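Local coordinates for protein metallo-beta-lactamase (Pseudomonas stutzeri, PDB 4ZEJ) that probably hydrolyses the amide bond of beta-lactam antibiotics, as a zinc-dependent class B metallo-beta-lactamase of the periplasm, at residues 77-82 with 104-110. Numbering follows the deposited sequence.
Sequences WHEDRT and LLKENKK. With ZN (zinc ion), chain C; ZN (zinc ion), chain D.
Residues 77-82 run from a loop through His78, the N-cap, into the short helix 79-82; residues 104-110 finish helix 99-107 in a Schellman motif (Lys110 N to Leu105 O 2.8 Å, Lys109 N to Lys106 O 3.0 Å), Lys109, at positive phi, being C-prime. The nearest CA atoms are those of Trp77 and Leu105, 5.9 Å apart. Trp77, chi1 p, lays its indole against the helix end: Leu104 CB makes a CH-pi contact 3.8 Å from the five-membered-ring centroid, and Trp77 CH2 lies 3.4 Å from Asn108 CG. Asn108 ND2, over the same face, donates a hydrogen bond to Leu104 O (2.9 Å). Leu105 CD2 sits at the ring edge, 3.3 Å from Trp77 O. Glu79 OE2 and Lys110 NZ form a salt bridge at 3.2 Å. Trp77 and Glu79 belong to the HxHxD zinc motif, where His78 ND1 and Asp80 OD2 bind different zinc ions, each at 2.0 Å. The contact therefore joins the metal-binding loop to the helix end through leucine and amide contacts to the indole and one exposed ion pair; His78 and Asp80 take no part.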
ATOM      1  N   TRP A  77       2.618   3.559  -8.011  1.00 22.94           N
ATOM      2  CA  TRP A  77       3.443   2.845  -9.006  1.00 23.83           C
ATOM      3  C   TRP A  77       4.863   2.472  -8.580  1.00 23.78           C
ATOM      4  O   TRP A  77       5.484   1.618  -9.214  1.00 24.49           O
ATOM      5  CB  TRP A  77       3.469   3.602 -10.328  1.00 25.58           C
ATOM      6  CG  TRP A  77       4.328   4.835 -10.366  1.00 26.25           C
ATOM      7  CD1 TRP A  77       3.982   6.091  -9.975  1.00 26.29           C
ATOM      8  CD2 TRP A  77       5.672   4.925 -10.862  1.00 27.35           C
ATOM      9  NE1 TRP A  77       5.024   6.963 -10.196  1.00 27.35           N
ATOM     10  CE2 TRP A  77       6.072   6.272 -10.742  1.00 27.91           C
ATOM     11  CE3 TRP A  77       6.576   3.995 -11.392  1.00 28.11           C
ATOM     12  CZ2 TRP A  77       7.351   6.714 -11.121  1.00 29.59           C
ATOM     13  CZ3 TRP A  77       7.845   4.437 -11.785  1.00 29.74           C
ATOM     14  CH2 TRP A  77       8.217   5.782 -11.644  1.00 30.32           C
ATOM     15  N   HIS A  78       5.387   3.085  -7.522  1.00 23.24           N
ATOM     16  CA  HIS A  78       6.798   2.876  -7.174  1.00 23.71           C
ATOM     17  C   HIS A  78       7.089   1.436  -6.781  1.00 23.54           C
ATOM     18  O   HIS A  78       6.187   0.692  -6.381  1.00 22.15           O
ATOM     19  CB  HIS A  78       7.259   3.833  -6.073  1.00 23.52           C
ATOM     20  CG  HIS A  78       7.320   5.263  -6.511  1.00 24.63           C
ATOM     21  ND1 HIS A  78       7.193   6.323  -5.641  1.00 24.71           N
ATOM     22  CD2 HIS A  78       7.482   5.808  -7.739  1.00 25.96           C
ATOM     23  CE1 HIS A  78       7.308   7.458  -6.310  1.00 25.97           C
ATOM     24  NE2 HIS A  78       7.472   7.171  -7.586  1.00 26.66           N
ATOM     25  N   GLU A  79       8.364   1.070  -6.872  1.00 25.08           N
ATOM     26  CA  GLU A  79       8.803  -0.322  -6.711  1.00 26.00           C
ATOM     27  C   GLU A  79       8.497  -0.957  -5.357  1.00 24.87           C
ATOM     28  O   GLU A  79       8.262  -2.176  -5.286  1.00 24.54           O
ATOM     29  CB  GLU A  79      10.302  -0.451  -7.002  1.00 29.06           C
ATOM     30  CG  GLU A  79      10.637  -0.279  -8.474  1.00 32.05           C
ATOM     31  CD  GLU A  79      12.123  -0.402  -8.783  1.00 35.49           C
ATOM     32  OE1 GLU A  79      12.864  -1.076  -8.019  1.00 37.23           O
ATOM     33  OE2 GLU A  79      12.556   0.162  -9.813  1.00 39.32           O
ATOM     34  N   ASP A  80       8.475  -0.156  -4.289  1.00 24.31           N
ATOM     35  CA  ASP A  80       8.106  -0.696  -2.972  1.00 24.23           C
ATOM     36  C   ASP A  80       6.642  -1.167  -2.897  1.00 23.54           C
ATOM     37  O   ASP A  80       6.294  -1.890  -1.979  1.00 23.65           O
ATOM     38  CB  ASP A  80       8.442   0.263  -1.813  1.00 24.47           C
ATOM     39  CG  ASP A  80       7.678   1.566  -1.862  1.00 24.55           C
ATOM     40  OD1 ASP A  80       7.575   2.155  -2.939  1.00 25.64           O
ATOM     41  OD2 ASP A  80       7.208   2.034  -0.819  1.00 24.13           O
ATOM     42  N   ARG A  81       5.802  -0.771  -3.858  1.00 19.53           N
ATOM     43  CA  ARG A  81       4.407  -1.233  -3.951  1.00 19.36           C
ATOM     44  C   ARG A  81       4.142  -2.300  -5.032  1.00 20.21           C
ATOM     45  O   ARG A  81       3.142  -3.021  -4.961  1.00 20.75           O
ATOM     46  CB  ARG A  81       3.504  -0.045  -4.297  1.00 19.70           C
ATOM     47  CG  ARG A  81       3.652   1.233  -3.495  1.00 19.61           C
ATOM     48  CD  ARG A  81       3.179   1.077  -2.063  1.00 20.09           C
ATOM     49  NE  ARG A  81       4.285   0.920  -1.147  1.00 20.63           N
ATOM     50  CZ  ARG A  81       4.211   0.447   0.096  1.00 21.67           C
ATOM     51  NH1 ARG A  81       3.063   0.014   0.638  1.00 21.72           N
ATOM     52  NH2 ARG A  81       5.322   0.397   0.807  1.00 22.76           N
ATOM     53  N   THR A  82       4.982  -2.321  -6.061  1.00 20.42           N
ATOM     54  CA  THR A  82       4.739  -3.031  -7.316  1.00 21.26           C
ATOM     55  C   THR A  82       5.845  -4.011  -7.734  1.00 21.66           C
ATOM     56  O   THR A  82       5.679  -4.692  -8.739  1.00 22.23           O
ATOM     57  CB  THR A  82       4.580  -2.026  -8.480  1.00 21.83           C
ATOM     58  OG1 THR A  82       5.774  -1.240  -8.595  1.00 22.67           O
ATOM     59  CG2 THR A  82       3.367  -1.149  -8.283  1.00 21.96           C
ATOM     60  N   LEU A 104       1.464   5.011 -15.338  1.00 31.85           N
ATOM     61  CA  LEU A 104       2.795   5.356 -14.841  1.00 31.59           C
ATOM     62  C   LEU A 104       3.770   4.182 -14.886  1.00 30.45           C
ATOM     63  O   LEU A 104       4.947   4.390 -15.171  1.00 31.60           O
ATOM     64  CB  LEU A 104       2.716   5.953 -13.427  1.00 31.34           C
ATOM     65  CG  LEU A 104       2.159   7.382 -13.399  1.00 33.33           C
ATOM     66  CD1 LEU A 104       1.676   7.763 -12.005  1.00 33.47           C
ATOM     67  CD2 LEU A 104       3.181   8.391 -13.902  1.00 36.19           C
ATOM     68  N   LEU A 105       3.291   2.962 -14.624  1.00 29.23           N
ATOM     69  CA  LEU A 105       4.144   1.780 -14.770  1.00 29.14           C
ATOM     70  C   LEU A 105       4.624   1.646 -16.227  1.00 31.88           C
ATOM     71  O   LEU A 105       5.829   1.519 -16.481  1.00 32.83           O
ATOM     72  CB  LEU A 105       3.429   0.509 -14.313  1.00 28.22           C
ATOM     73  CG  LEU A 105       3.241   0.407 -12.791  1.00 26.88           C
ATOM     74  CD1 LEU A 105       2.235  -0.688 -12.469  1.00 26.95           C
ATOM     75  CD2 LEU A 105       4.569   0.171 -12.076  1.00 27.10           C
ATOM     76  N   LYS A 106       3.692   1.723 -17.166  1.00 33.68           N
ATOM     77  CA  LYS A 106       4.039   1.597 -18.595  1.00 37.90           C
ATOM     78  C   LYS A 106       5.016   2.686 -19.062  1.00 40.02           C
ATOM     79  O   LYS A 106       6.022   2.380 -19.714  1.00 41.43           O
ATOM     80  CB  LYS A 106       2.774   1.579 -19.452  1.00 40.33           C
ATOM     81  CG  LYS A 106       1.949   0.315 -19.278  1.00 41.00           C
ATOM     82  CD  LYS A 106       0.698   0.323 -20.148  1.00 45.03           C
ATOM     83  CE  LYS A 106      -0.528  -0.140 -19.371  1.00 44.91           C
ATOM     84  NZ  LYS A 106      -1.686  -0.357 -20.287  1.00 49.41           N
ATOM     85  N   GLU A 107       4.733   3.938 -18.694  1.00 40.16           N
ATOM     86  CA  GLU A 107       5.587   5.092 -19.015  1.00 42.86           C
ATOM     87  C   GLU A 107       7.028   4.898 -18.538  1.00 42.45           C
ATOM     88  O   GLU A 107       7.964   5.329 -19.210  1.00 45.23           O
ATOM     89  CB  GLU A 107       4.988   6.377 -18.406  1.00 44.09           C
ATOM     90  CG  GLU A 107       5.810   7.656 -18.563  1.00 48.41           C
ATOM     91  CD  GLU A 107       6.056   8.055 -20.013  1.00 53.57           C
ATOM     92  OE1 GLU A 107       5.160   7.822 -20.854  1.00 55.76           O
ATOM     93  OE2 GLU A 107       7.137   8.612 -20.327  1.00 57.07           O
ATOM     94  N   ASN A 108       7.197   4.238 -17.390  1.00 38.79           N
ATOM     95  CA  ASN A 108       8.511   3.943 -16.817  1.00 39.17           C
ATOM     96  C   ASN A 108       9.040   2.517 -17.113  1.00 38.59           C
ATOM     97  O   ASN A 108       9.937   2.018 -16.417  1.00 38.21           O
ATOM     98  CB  ASN A 108       8.456   4.226 -15.317  1.00 37.97           C
ATOM     99  CG  ASN A 108       8.347   5.710 -15.014  1.00 39.37           C
ATOM    100  OD1 ASN A 108       9.358   6.389 -14.922  1.00 42.26           O
ATOM    101  ND2 ASN A 108       7.122   6.217 -14.852  1.00 38.14           N
ATOM    102  N   LYS A 109       8.495   1.896 -18.160  1.00 39.09           N
ATOM    103  CA  LYS A 109       8.909   0.575 -18.665  1.00 40.79           C
ATOM    104  C   LYS A 109       8.860  -0.518 -17.593  1.00 38.82           C
ATOM    105  O   LYS A 109       9.772  -1.343 -17.473  1.00 40.09           O
ATOM    106  CB  LYS A 109      10.283   0.661 -19.345  1.00 44.74           C
ATOM    107  CG  LYS A 109      10.296   1.584 -20.553  1.00 48.32           C
ATOM    108  CD  LYS A 109      11.683   1.684 -21.171  1.00 53.02           C
ATOM    109  CE  LYS A 109      11.630   2.027 -22.652  1.00 57.38           C
ATOM    110  NZ  LYS A 109      12.980   2.005 -23.284  1.00 62.17           N
ATOM    111  N   LYS A 110       7.776  -0.504 -16.815  1.00 35.64           N
ATOM    112  CA  LYS A 110       7.532  -1.517 -15.808  1.00 33.90           C
ATOM    113  C   LYS A 110       6.369  -2.393 -16.227  1.00 33.49           C
ATOM    114  O   LYS A 110       5.478  -1.975 -16.960  1.00 33.62           O
ATOM    115  CB  LYS A 110       7.230  -0.876 -14.452  1.00 32.58           C
ATOM    116  CG  LYS A 110       8.275   0.120 -13.971  1.00 33.56           C
ATOM    117  CD  LYS A 110       9.638  -0.517 -13.792  1.00 36.14           C
ATOM    118  CE  LYS A 110      10.599   0.422 -13.080  1.00 38.19           C
ATOM    119  NZ  LYS A 110      11.933  -0.203 -12.907  1.00 41.14           N
TER
HETATM  120 ZN    ZN C 301       6.751   3.897  -0.146  1.00 26.41          ZN
HETATM  121 ZN    ZN D 302       6.535   6.147  -3.710  1.00 23.06          ZN
HETATM  122  O   HOH W   1       8.899   6.904  -3.270  1.00 40.78           O